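Ribokinase (Giardia lamblia, PDB 6WHJ) probably phosphorylates D-ribose at O-5 with magnesium-chelated ATP, giving D-ribose 5-phosphate, and belongs to the PfkB family of carbohydrate kinases. Local coordinates at residues E254-G259 against D300-A305; L19-K24 against G35-S40; A62-A67 against N88-V93; F171-A176 against S189-F194. All coordinates share one frame; numbering follows the deposited sequence.

Contact 1 (E254-G259 against D300-A305)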
loop_
_atom_site.group_PDB
_atom_site.type_symbol
_atom_site.label_atom_id
_atom_site.label_comp_id
_atom_site.label_asym_id
_atom_site.label_seq_id
_atom_site.Cartn_x
_atom_site.Cartn_y
_atom_site.Cartn_z
ATOM N N GLU B 254 -6.233 -17.306 39.444
ATOM C CA GLU B 254 -6.073 -16.021 40.110
ATOM C C GLU B 254 -5.947 -14.928 39.063
ATOM O O GLU B 254 -5.339 -15.121 38.009
ATOM C CB GLU B 254 -4.861 -15.996 41.049
ATOM C CG GLU B 254 -5.129 -16.601 42.407
ATOM C CD GLU B 254 -6.039 -15.699 43.241
ATOM O OE1 GLU B 254 -6.952 -16.234 43.921
ATOM O OE2 GLU B 254 -5.849 -14.459 43.208
ATOM N N SER B 255 -6.586 -13.796 39.336
ATOM C CA SER B 255 -6.712 -12.736 38.356
ATOM C C SER B 255 -6.242 -11.419 38.961
ATOM O O SER B 255 -6.457 -11.162 40.153
ATOM C CB SER B 255 -8.174 -12.667 37.864
ATOM O OG SER B 255 -8.465 -11.467 37.184
ATOM N N ARG B 256 -5.576 -10.598 38.141
ATOM C CA ARG B 256 -5.228 -9.228 38.499
ATOM C C ARG B 256 -5.669 -8.309 37.367
ATOM O O ARG B 256 -5.323 -8.540 36.206
ATOM C CB ARG B 256 -3.720 -9.085 38.760
ATOM C CG ARG B 256 -3.198 -9.864 39.981
ATOM C CD ARG B 256 -3.865 -9.433 41.278
ATOM N NE ARG B 256 -3.244 -10.032 42.460
ATOM C CZ ARG B 256 -3.591 -11.205 42.994
ATOM N NH1 ARG B 256 -4.564 -11.939 42.469
ATOM N NH2 ARG B 256 -2.958 -11.652 44.068
ATOM N N THR B 257 -6.406 -7.257 37.707
ATOM C CA THR B 257 -6.871 -6.273 36.736
ATOM C C THR B 257 -5.924 -5.080 36.751
ATOM O O THR B 257 -5.555 -4.593 37.825
ATOM C CB THR B 257 -8.303 -5.824 37.057
ATOM O OG1 THR B 257 -9.234 -6.843 36.672
ATOM C CG2 THR B 257 -8.649 -4.540 36.326
ATOM N N VAL B 258 -5.535 -4.614 35.567
ATOM C CA VAL B 258 -4.601 -3.500 35.424
ATOM C C VAL B 258 -5.254 -2.490 34.493
ATOM O O VAL B 258 -5.245 -2.672 33.270
ATOM C CB VAL B 258 -3.233 -3.945 34.878
ATOM C CG1 VAL B 258 -2.299 -2.751 34.725
ATOM C CG2 VAL B 258 -2.599 -5.003 35.768
ATOM N N GLY B 259 -5.806 -1.419 35.058
ATOM C CA GLY B 259 -6.488 -0.422 34.263
ATOM C C GLY B 259 -5.546 0.381 33.383
ATOM O O GLY B 259 -4.327 0.388 33.550
ATOM N N ASP B 300 5.181 -15.248 40.189
ATOM C CA ASP B 300 4.243 -14.597 41.099
ATOM C C ASP B 300 3.322 -13.668 40.313
ATOM O O ASP B 300 3.794 -12.848 39.519
ATOM C CB ASP B 300 5.005 -13.814 42.172
ATOM C CG ASP B 300 4.085 -13.092 43.170
ATOM O OD1 ASP B 300 2.843 -13.144 43.028
ATOM O OD2 ASP B 300 4.616 -12.439 44.101
ATOM N N ILE B 301 2.008 -13.794 40.540
ATOM C CA ILE B 301 1.063 -13.016 39.742
ATOM C C ILE B 301 1.151 -11.536 40.089
ATOM O O ILE B 301 0.877 -10.682 39.243
ATOM C CB ILE B 301 -0.374 -13.538 39.901
ATOM C CG1 ILE B 301 -1.253 -12.973 38.784
ATOM C CG2 ILE B 301 -0.944 -13.129 41.242
ATOM C CD1 ILE B 301 -2.686 -13.420 38.842
ATOM N N ASP B 302 1.556 -11.195 41.312
ATOM C CA ASP B 302 1.684 -9.779 41.635
ATOM C C ASP B 302 2.905 -9.154 40.960
ATOM O O ASP B 302 2.860 -7.974 40.581
ATOM C CB ASP B 302 1.722 -9.583 43.150
ATOM C CG ASP B 302 0.378 -9.852 43.789
ATOM O OD1 ASP B 302 0.304 -10.674 44.734
ATOM O OD2 ASP B 302 -0.621 -9.260 43.317
ATOM N N THR B 303 3.987 -9.928 40.785
ATOM C CA THR B 303 5.125 -9.450 40.006
ATOM C C THR B 303 4.719 -9.205 38.563
ATOM O O THR B 303 5.109 -8.198 37.963
ATOM C CB THR B 303 6.282 -10.450 40.069
ATOM O OG1 THR B 303 6.679 -10.661 41.434
ATOM C CG2 THR B 303 7.476 -9.931 39.267
ATOM N N ILE B 304 3.940 -10.127 37.987
ATOM C CA ILE B 304 3.408 -9.936 36.642
ATOM C C ILE B 304 2.529 -8.698 36.604
ATOM O O ILE B 304 2.541 -7.936 35.629
ATOM C CB ILE B 304 2.639 -11.192 36.185
ATOM C CG1 ILE B 304 3.504 -12.440 36.381
ATOM C CG2 ILE B 304 2.147 -11.049 34.743
ATOM C CD1 ILE B 304 4.793 -12.426 35.583
ATOM N N ALA B 305 1.754 -8.477 37.671
ATOM C CA ALA B 305 0.883 -7.308 37.718
ATOM C C ALA B 305 1.687 -6.015 37.769
ATOM O O ALA B 305 1.340 -5.043 37.091
ATOM C CB ALA B 305 -0.062 -7.395 38.914
#

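Contact 2 (L19-K24 against G35-S40)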
loop_
_atom_site.group_PDB
_atom_site.type_symbol
_atom_site.label_atom_id
_atom_site.label_comp_id
_atom_site.label_asym_id
_atom_site.label_seq_id
_atom_site.Cartn_x
_atom_site.Cartn_y
_atom_site.Cartn_z
ATOM N N LEU B 19 4.338 1.228 4.582
ATOM C CA LEU B 19 3.948 2.183 3.544
ATOM C C LEU B 19 2.471 2.510 3.735
ATOM O O LEU B 19 1.604 1.661 3.491
ATOM C CB LEU B 19 4.233 1.637 2.151
ATOM C CG LEU B 19 5.643 1.082 1.953
ATOM C CD1 LEU B 19 5.758 0.350 0.621
ATOM C CD2 LEU B 19 6.618 2.217 2.030
ATOM N N VAL B 20 2.191 3.748 4.135
ATOM C CA VAL B 20 0.913 4.130 4.724
ATOM C C VAL B 20 0.296 5.251 3.904
ATOM O O VAL B 20 0.965 6.246 3.605
ATOM C CB VAL B 20 1.084 4.571 6.192
ATOM C CG1 VAL B 20 -0.247 5.006 6.783
ATOM C CG2 VAL B 20 1.658 3.437 7.013
ATOM N N TRP B 21 -0.975 5.091 3.549
ATOM C CA TRP B 21 -1.752 6.134 2.891
ATOM C C TRP B 21 -2.908 6.546 3.793
ATOM O O TRP B 21 -3.664 5.693 4.272
ATOM C CB TRP B 21 -2.283 5.665 1.528
ATOM C CG TRP B 21 -1.229 5.529 0.458
ATOM C CD1 TRP B 21 -0.909 6.446 -0.501
ATOM C CD2 TRP B 21 -0.358 4.414 0.253
ATOM N NE1 TRP B 21 0.100 5.968 -1.296
ATOM C CE2 TRP B 21 0.460 4.723 -0.855
ATOM C CE3 TRP B 21 -0.188 3.183 0.898
ATOM C CZ2 TRP B 21 1.439 3.852 -1.324
ATOM C CZ3 TRP B 21 0.780 2.315 0.422
ATOM C CH2 TRP B 21 1.580 2.654 -0.677
ATOM N N TYR B 22 -3.061 7.848 3.995
ATOM C CA TYR B 22 -4.116 8.399 4.833
ATOM C C TYR B 22 -5.238 8.878 3.928
ATOM O O TYR B 22 -5.030 9.753 3.080
ATOM C CB TYR B 22 -3.595 9.536 5.718
ATOM C CG TYR B 22 -2.618 9.043 6.757
ATOM C CD1 TYR B 22 -1.264 8.886 6.459
ATOM C CD2 TYR B 22 -3.057 8.689 8.028
ATOM C CE1 TYR B 22 -0.376 8.408 7.409
ATOM C CE2 TYR B 22 -2.183 8.206 8.984
ATOM C CZ TYR B 22 -0.846 8.062 8.674
ATOM O OH TYR B 22 0.012 7.575 9.642
ATOM N N VAL B 23 -6.416 8.284 4.097
ATOM C CA VAL B 23 -7.571 8.536 3.247
ATOM C C VAL B 23 -8.732 8.964 4.128
ATOM O O VAL B 23 -8.738 8.739 5.342
ATOM C CB VAL B 23 -7.948 7.293 2.416
ATOM C CG1 VAL B 23 -6.827 6.944 1.473
ATOM C CG2 VAL B 23 -8.205 6.106 3.348
ATOM N N LYS B 24 -9.730 9.590 3.500
ATOM C CA LYS B 24 -10.955 9.901 4.226
ATOM C C LYS B 24 -11.656 8.623 4.649
ATOM O O LYS B 24 -11.989 8.439 5.824
ATOM C CB LYS B 24 -11.888 10.745 3.359
ATOM C CG LYS B 24 -11.609 12.235 3.354
ATOM C CD LYS B 24 -12.692 12.960 2.561
ATOM C CE LYS B 24 -12.312 14.402 2.249
ATOM N NZ LYS B 24 -13.329 15.071 1.371
ATOM N N GLY B 35 -5.111 10.090 -1.456
ATOM C CA GLY B 35 -4.697 10.031 -0.071
ATOM C C GLY B 35 -3.361 10.717 0.149
ATOM O O GLY B 35 -2.766 11.289 -0.768
ATOM N N SER B 36 -2.899 10.660 1.397
ATOM C CA SER B 36 -1.631 11.240 1.821
ATOM C C SER B 36 -0.709 10.115 2.285
ATOM O O SER B 36 -1.132 9.248 3.055
ATOM C CB SER B 36 -1.886 12.267 2.934
ATOM O OG SER B 36 -0.691 12.796 3.457
ATOM N N PHE B 37 0.548 10.137 1.845
ATOM C CA PHE B 37 1.471 9.022 2.032
ATOM C C PHE B 37 2.546 9.323 3.073
ATOM O O PHE B 37 3.063 10.442 3.143
ATOM C CB PHE B 37 2.138 8.655 0.710
ATOM C CG PHE B 37 3.216 7.608 0.836
ATOM C CD1 PHE B 37 2.891 6.282 1.032
ATOM C CD2 PHE B 37 4.562 7.957 0.728
ATOM C CE1 PHE B 37 3.885 5.313 1.124
ATOM C CE2 PHE B 37 5.561 6.998 0.830
ATOM C CZ PHE B 37 5.221 5.671 1.028
ATOM N N ALA B 38 2.915 8.297 3.841
ATOM C CA ALA B 38 4.020 8.372 4.785
ATOM C C ALA B 38 4.698 7.006 4.894
ATOM O O ALA B 38 4.037 5.961 4.865
ATOM C CB ALA B 38 3.539 8.841 6.160
ATOM N N SER B 39 6.020 7.025 5.012
ATOM C CA SER B 39 6.830 5.822 5.126
ATOM C C SER B 39 7.507 5.780 6.489
ATOM O O SER B 39 8.057 6.787 6.948
ATOM C CB SER B 39 7.876 5.797 4.015
ATOM O OG SER B 39 8.802 4.764 4.235
ATOM N N SER B 40 7.488 4.613 7.131
ATOM C CA SER B 40 7.995 4.535 8.496
ATOM C C SER B 40 8.388 3.099 8.841
ATOM O O SER B 40 7.980 2.139 8.181
ATOM C CB SER B 40 6.975 5.086 9.494
ATOM O OG SER B 40 6.008 4.111 9.799
#

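Contact 3 (A62-A67 against N88-V93)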
loop_
_atom_site.group_PDB
_atom_site.type_symbol
_atom_site.label_atom_id
_atom_site.label_comp_id
_atom_site.label_asym_id
_atom_site.label_seq_id
_atom_site.Cartn_x
_atom_site.Cartn_y
_atom_site.Cartn_z
ATOM N N ALA B 62 18.524 -5.010 25.389
ATOM C CA ALA B 62 17.655 -5.565 24.368
ATOM C C ALA B 62 18.490 -6.101 23.212
ATOM O O ALA B 62 19.616 -5.660 22.970
ATOM C CB ALA B 62 16.669 -4.514 23.871
ATOM N N PHE B 63 17.918 -7.059 22.487
ATOM C CA PHE B 63 18.616 -7.695 21.375
ATOM C C PHE B 63 17.563 -8.085 20.350
ATOM O O PHE B 63 16.628 -8.824 20.674
ATOM C CB PHE B 63 19.411 -8.920 21.855
ATOM C CG PHE B 63 20.372 -9.484 20.830
ATOM C CD1 PHE B 63 21.547 -8.823 20.524
ATOM C CD2 PHE B 63 20.116 -10.694 20.203
ATOM C CE1 PHE B 63 22.429 -9.343 19.593
ATOM C CE2 PHE B 63 20.991 -11.217 19.274
ATOM C CZ PHE B 63 22.149 -10.540 18.969
ATOM N N PHE B 64 17.681 -7.565 19.130
ATOM C CA PHE B 64 16.701 -7.851 18.090
ATOM C C PHE B 64 17.279 -8.877 17.121
ATOM O O PHE B 64 18.431 -8.758 16.691
ATOM C CB PHE B 64 16.282 -6.581 17.345
ATOM C CG PHE B 64 15.339 -6.841 16.190
ATOM C CD1 PHE B 64 14.150 -7.535 16.394
ATOM C CD2 PHE B 64 15.622 -6.361 14.912
ATOM C CE1 PHE B 64 13.284 -7.780 15.342
ATOM C CE2 PHE B 64 14.749 -6.600 13.856
ATOM C CZ PHE B 64 13.582 -7.310 14.071
ATOM N N VAL B 65 16.474 -9.883 16.790
ATOM C CA VAL B 65 16.847 -10.931 15.852
ATOM C C VAL B 65 15.841 -10.894 14.716
ATOM O O VAL B 65 14.646 -11.128 14.939
ATOM C CB VAL B 65 16.856 -12.314 16.519
ATOM C CG1 VAL B 65 17.328 -13.374 15.524
ATOM C CG2 VAL B 65 17.700 -12.297 17.788
ATOM N N GLY B 66 16.315 -10.595 13.507
ATOM C CA GLY B 66 15.448 -10.499 12.344
ATOM C C GLY B 66 16.249 -10.534 11.062
ATOM O O GLY B 66 17.476 -10.456 11.072
ATOM N N ALA B 67 15.530 -10.636 9.944
ATOM C CA ALA B 67 16.134 -10.710 8.619
ATOM C C ALA B 67 15.496 -9.679 7.694
ATOM O O ALA B 67 14.273 -9.501 7.696
ATOM C CB ALA B 67 15.997 -12.108 8.013
ATOM N N ASN B 88 21.829 -6.114 17.940
ATOM C CA ASN B 88 20.978 -6.966 17.125
ATOM C C ASN B 88 21.875 -7.894 16.323
ATOM O O ASN B 88 23.093 -7.725 16.287
ATOM C CB ASN B 88 20.088 -6.136 16.200
ATOM C CG ASN B 88 20.891 -5.318 15.231
ATOM O OD1 ASN B 88 21.343 -5.831 14.207
ATOM N ND2 ASN B 88 21.070 -4.040 15.535
ATOM N N CYS B 89 21.273 -8.920 15.726
ATOM C CA CYS B 89 21.938 -9.662 14.653
ATOM C C CYS B 89 21.000 -9.711 13.437
ATOM O O CYS B 89 20.614 -10.770 12.948
ATOM C CB CYS B 89 22.395 -11.057 15.094
ATOM S SG CYS B 89 21.095 -12.126 15.714
ATOM N N ILE B 90 20.613 -8.528 12.959
ATOM C CA ILE B 90 19.810 -8.411 11.745
ATOM C C ILE B 90 20.623 -8.924 10.562
ATOM O O ILE B 90 21.629 -8.322 10.165
ATOM C CB ILE B 90 19.329 -6.969 11.496
ATOM C CG1 ILE B 90 18.535 -6.440 12.691
ATOM C CG2 ILE B 90 18.516 -6.920 10.238
ATOM C CD1 ILE B 90 18.225 -4.967 12.616
ATOM N N LYS B 91 20.232 -10.079 10.040
ATOM C CA LYS B 91 20.895 -10.673 8.896
ATOM C C LYS B 91 20.309 -10.119 7.600
ATOM O O LYS B 91 19.089 -10.111 7.419
ATOM C CB LYS B 91 20.740 -12.189 8.960
ATOM C CG LYS B 91 21.465 -12.863 10.144
ATOM C CD LYS B 91 22.916 -12.406 10.353
ATOM C CE LYS B 91 23.443 -12.975 11.676
ATOM N NZ LYS B 91 24.807 -12.517 12.093
ATOM N N GLN B 92 21.167 -9.678 6.682
ATOM C CA GLN B 92 20.708 -9.215 5.376
ATOM C C GLN B 92 20.817 -10.356 4.367
ATOM O O GLN B 92 21.903 -10.905 4.171
ATOM C CB GLN B 92 21.506 -7.997 4.915
ATOM C CG GLN B 92 21.065 -6.735 5.624
ATOM C CD GLN B 92 21.668 -5.464 5.054
ATOM O OE1 GLN B 92 22.817 -5.112 5.330
ATOM N NE2 GLN B 92 20.874 -4.758 4.248
ATOM N N VAL B 93 19.699 -10.697 3.718
ATOM C CA VAL B 93 19.610 -11.838 2.808
ATOM C C VAL B 93 19.242 -11.355 1.408
ATOM O O VAL B 93 18.616 -10.306 1.234
ATOM C CB VAL B 93 18.583 -12.896 3.292
ATOM C CG1 VAL B 93 18.922 -13.376 4.691
ATOM C CG2 VAL B 93 17.187 -12.337 3.255
#

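Contact 4 (F171-A176 against S189-F194)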
loop_
_atom_site.group_PDB
_atom_site.type_symbol
_atom_site.label_atom_id
_atom_site.label_comp_id
_atom_site.label_asym_id
_atom_site.label_seq_id
_atom_site.Cartn_x
_atom_site.Cartn_y
_atom_site.Cartn_z
ATOM N N PHE B 171 9.602 -17.403 28.042
ATOM C CA PHE B 171 9.143 -17.142 26.679
ATOM C C PHE B 171 7.834 -16.347 26.742
ATOM O O PHE B 171 6.816 -16.847 27.236
ATOM C CB PHE B 171 8.968 -18.465 25.936
ATOM C CG PHE B 171 8.476 -18.339 24.513
ATOM C CD1 PHE B 171 8.600 -17.157 23.801
ATOM C CD2 PHE B 171 7.924 -19.447 23.871
ATOM C CE1 PHE B 171 8.155 -17.070 22.489
ATOM C CE2 PHE B 171 7.485 -19.369 22.566
ATOM C CZ PHE B 171 7.599 -18.175 21.873
ATOM N N VAL B 172 7.874 -15.107 26.250
ATOM C CA VAL B 172 6.700 -14.254 26.110
ATOM C C VAL B 172 6.267 -14.289 24.649
ATOM O O VAL B 172 7.026 -13.878 23.761
ATOM C CB VAL B 172 6.987 -12.812 26.553
ATOM C CG1 VAL B 172 5.704 -11.946 26.433
ATOM C CG2 VAL B 172 7.571 -12.787 27.969
ATOM N N PHE B 173 5.048 -14.777 24.402
ATOM C CA PHE B 173 4.493 -14.901 23.061
ATOM C C PHE B 173 3.312 -13.950 22.899
ATOM O O PHE B 173 2.296 -14.088 23.587
ATOM C CB PHE B 173 4.083 -16.349 22.783
ATOM C CG PHE B 173 3.480 -16.569 21.413
ATOM C CD1 PHE B 173 4.056 -16.021 20.280
ATOM C CD2 PHE B 173 2.359 -17.372 21.260
ATOM C CE1 PHE B 173 3.503 -16.232 19.020
ATOM C CE2 PHE B 173 1.807 -17.592 20.011
ATOM C CZ PHE B 173 2.387 -17.018 18.883
ATOM N N ASN B 174 3.442 -12.995 21.973
ATOM C CA ASN B 174 2.369 -12.080 21.607
ATOM C C ASN B 174 1.790 -12.511 20.265
ATOM O O ASN B 174 2.389 -12.224 19.220
ATOM C CB ASN B 174 2.897 -10.644 21.535
ATOM C CG ASN B 174 1.899 -9.678 20.944
ATOM O OD1 ASN B 174 2.265 -8.797 20.171
ATOM N ND2 ASN B 174 0.629 -9.851 21.284
ATOM N N PRO B 175 0.623 -13.173 20.224
ATOM C CA PRO B 175 0.146 -13.809 18.976
ATOM C C PRO B 175 -0.458 -12.820 17.979
ATOM O O PRO B 175 -1.629 -12.915 17.607
ATOM C CB PRO B 175 -0.899 -14.799 19.504
ATOM C CG PRO B 175 -1.494 -14.063 20.670
ATOM C CD PRO B 175 -0.339 -13.346 21.326
ATOM N N ALA B 176 0.362 -11.882 17.493
ATOM C CA ALA B 176 -0.147 -10.796 16.657
ATOM C C ALA B 176 0.592 -10.691 15.328
ATOM O O ALA B 176 1.824 -10.773 15.295
ATOM C CB ALA B 176 -0.029 -9.463 17.405
ATOM N N SER B 189 3.171 -24.622 23.957
ATOM C CA SER B 189 3.735 -25.652 24.823
ATOM C C SER B 189 5.056 -25.233 25.451
ATOM O O SER B 189 5.466 -25.826 26.454
ATOM C CB SER B 189 3.931 -26.946 24.048
ATOM O OG SER B 189 4.754 -26.718 22.919
ATOM N N ILE B 190 5.735 -24.228 24.902
ATOM C CA ILE B 190 6.920 -23.676 25.542
ATOM C C ILE B 190 6.727 -22.225 25.921
ATOM O O ILE B 190 7.649 -21.608 26.464
ATOM C CB ILE B 190 8.182 -23.827 24.665
ATOM C CG1 ILE B 190 8.057 -22.935 23.430
ATOM C CG2 ILE B 190 8.422 -25.308 24.293
ATOM C CD1 ILE B 190 9.382 -22.536 22.836
ATOM N N THR B 191 5.542 -21.668 25.674
ATOM C CA THR B 191 5.238 -20.313 26.096
ATOM C C THR B 191 5.084 -20.273 27.609
ATOM O O THR B 191 4.433 -21.138 28.211
ATOM C CB THR B 191 3.953 -19.822 25.437
ATOM O OG1 THR B 191 4.151 -19.707 24.021
ATOM C CG2 THR B 191 3.530 -18.462 26.012
ATOM N N ASP B 192 5.697 -19.272 28.226
ATOM C CA ASP B 192 5.528 -19.056 29.649
ATOM C C ASP B 192 4.460 -18.016 29.941
ATOM O O ASP B 192 3.674 -18.193 30.874
ATOM C CB ASP B 192 6.860 -18.637 30.275
ATOM C CG ASP B 192 7.933 -19.703 30.112
ATOM O OD1 ASP B 192 8.888 -19.496 29.324
ATOM O OD2 ASP B 192 7.800 -20.758 30.759
ATOM N N ILE B 193 4.426 -16.937 29.160
ATOM C CA ILE B 193 3.462 -15.851 29.303
ATOM C C ILE B 193 2.858 -15.543 27.939
ATOM O O ILE B 193 3.576 -15.146 27.015
ATOM C CB ILE B 193 4.106 -14.591 29.903
ATOM C CG1 ILE B 193 4.696 -14.905 31.284
ATOM C CG2 ILE B 193 3.101 -13.434 29.930
ATOM C CD1 ILE B 193 5.573 -13.824 31.843
ATOM N N PHE B 194 1.538 -15.697 27.826
ATOM C CA PHE B 194 0.806 -15.524 26.580
ATOM C C PHE B 194 0.055 -14.197 26.636
ATOM O O PHE B 194 -0.622 -13.908 27.635
ATOM C CB PHE B 194 -0.149 -16.707 26.389
ATOM C CG PHE B 194 -0.783 -16.794 25.025
ATOM C CD1 PHE B 194 -0.006 -16.797 23.873
ATOM C CD2 PHE B 194 -2.149 -16.942 24.901
ATOM C CE1 PHE B 194 -0.583 -16.903 22.626
ATOM C CE2 PHE B 194 -2.735 -17.045 23.652
ATOM C CZ PHE B 194 -1.947 -17.027 22.513
#

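Contact 1 (E254-G259 against D300-A305)
R256 meets D302 and I301 through a side chain bent near its root: CG stands anti to the carbonyl carbon (chi1 -65°), and a chi2 of -60° turns CD off an extended course. I301 has CG1 anti to its backbone N, which leaves CG2 between N and carbonyl carbon; that methyl lies over the centre of one guanidinium face, 3.7 Å from R256 CZ. At the edge of the same group, NE donates to D302 OD2 at 2.9 Å, approaching on the syn side but out of the carboxylate plane. The guanidinium plane and the D302 carboxylate plane are 51° apart, and the second link of this salt bridge, R256 NH2 to D302 OD1, is weak at 3.5 Å. NH1 serves its own segment, with bonds to E254 OE2 (2.9 Å) and to S255 O (3.1 Å), both acceptors lying in the guanidinium plane. All three nitrogens have a partner, NH2 only a weak one, which would restrict rotation of the group. Deeper in, R256 CB rests on A305 CB at 4.0 Å. D300, the N-cap, accepts from D302 N through OD1, so the helix start carrying D302 is itself tied. Strand 255-258, at one edge of the nine-stranded sheet, hydrogen-bonds to strand 245-249, while helix 301-318 covers it, with I301 and I304 packing on F235 and I304 also on F280 and L284 of helix 272-287.

Contact 2 (L19-K24 against G35-S40)
The indole of W21 and the phenyl ring of F37 lie on one face of a beta hairpin, with F37 CD1 3.4 Å above the plane of W21 and offset toward its rim. The pair is oblique, the planes 46° apart and the centroid of the six-membered ring of W21 4.9 Å from that of F37. F37 CB adds an off-centre CH-pi contact to the five-membered ring of W21. At the in-plane edge of F37 comes L19 CB, 3.8 Å from CE1, while S39 N stands over a face of the same ring. F37 CG stands anti to the backbone N (chi1 174°), which starts the ring out on the W21 side. On the other face of the sheet, Y22 has S36 O and A38 CB at its edge, the latter 4.1 Å from CE1.

Strands 16-22 and 32-42 run antiparallel, joined by reciprocal bonds between V20 and A38 (V20 N to A38 O, 3.0 Å; A38 N to V20 O, 2.8 Å) and a like pair between Y22 and S36. W21 and F37 face each other at a non-hydrogen-bonded position. S39 OG bonds to R17, a predicted substrate-binding residue. This hairpin is part of the four-stranded lid sheet, which in ribokinases meets its twin to form the dimer. W21 NE1 accordingly donates to N100 OD1 of the second subunit, whose W21 packs on L19.

The chemistry is therefore an aromatic and aliphatic layer turned to the partner subunit, its buried indole N-H paired across the interface, consistent with the hairpin serving the dimer contact.

Contact 3 (A62-A67 against N88-V93)
The ring of F63 presents a face to N88, with N88 CA over it and F63 CE1 3.6 Å from N88 C, and meets the C89 sulfur obliquely: C89 SG is 3.7 Å from F63 CE2, well off the ring normal, in a sulfur-aromatic contact. C89 SG also touches V65 CG1 at 4.0 Å. With SG between the backbone N and the carbonyl carbon (chi1 58°), the thiol is placed beside these two side chains. F64 is directed elsewhere. Its ring crosses the I90 side chain obliquely, CD2 being 3.7 Å from I90 CG1; I90 CD1 is at the ring edge, in plane, and G66 N lies over the centre of one face.

The segments belong to a beta-alpha-beta crossover, in which helix 72-84 connects strand 62-69 to the parallel strand 91-93, an outermost strand of the nine-stranded sheet. I90 packs on L78 and Y81 of that helix, and the F64 ring meets the Y81 ring nearly parallel. F64 also touches S46, a predicted substrate-binding residue on helix 44-55.

The backbones are held by C89 N to F64 O and K91 N to G66 O, each 3.0 Å, while G66 O also receives a CA-H...O contact from I90. Before strand 91-93 the chain is shaped by an Asx turn: N88 OD1 accepts from I90 N at 3.1 Å, in the carbonyl plane and on a lone pair. N88 ND2 donates to I86 O.

Contact 4 (F171-A176 against S189-F194)
In the beta-alpha-beta unit formed by strand 170-173, helix 184-188 and strand 193-194, F171 and D192 meet where the two parallel strands begin to pair. D192 CG lies anti to the carbonyl carbon (chi1 -61°), and its OD1 accepts from F171 N through the anti lone pair (2.6 Å); F171 O in turn accepts from D192 N (2.8 Å) and I193 N (3.1 Å). D192 is also salt-bridged to K163 through OD1 and to K234 through OD2, charges likely to favour its ionised form. F173 N donates to I193 O at 3.0 Å.

The F171 ring lies with I190 O at its edge, in plane, and CD2 3.5 Å from I190 CG1. F173 and F194, side by side and pointing the same way, form an oblique pair with planes 32° apart; F173 CD2 comes to the edge of the F194 ring, 3.3 Å from CE1. P175, at the centre of an inverse gamma turn, sets CG 3.5 Å from F194 CZ.

Helix 184-188 packs on F173, P175 and F194, and I204 of helix 198-205 on P175 and F194. Parallel strands linked through a helix are typical of the large alpha/beta domain of the ribokinase fold.

How the contacts relate
Contacts 1, 3 and 4 all reach the nine-stranded sheet: contact 4 lies deep within it, every touching residue buried, while contacts 3 and 1 involve its two outermost strands, on opposite sides of the chain's centre. Contact 2 belongs to the separate four-stranded sheet, and only it meets the second subunit. Contacts 3 and 4 are both parallel pairings across a beta-alpha-beta unit, unlike the antiparallel hairpin of contact 2 and the helix-on-strand packing of contact 1. Charge follows place: contact 1 has a salt-bridge network on its more exposed side, contact 4 a buried carboxylate. Contacts 1 and 4 touch, I304 CD1 lying 4.1 Å from I193 CD1.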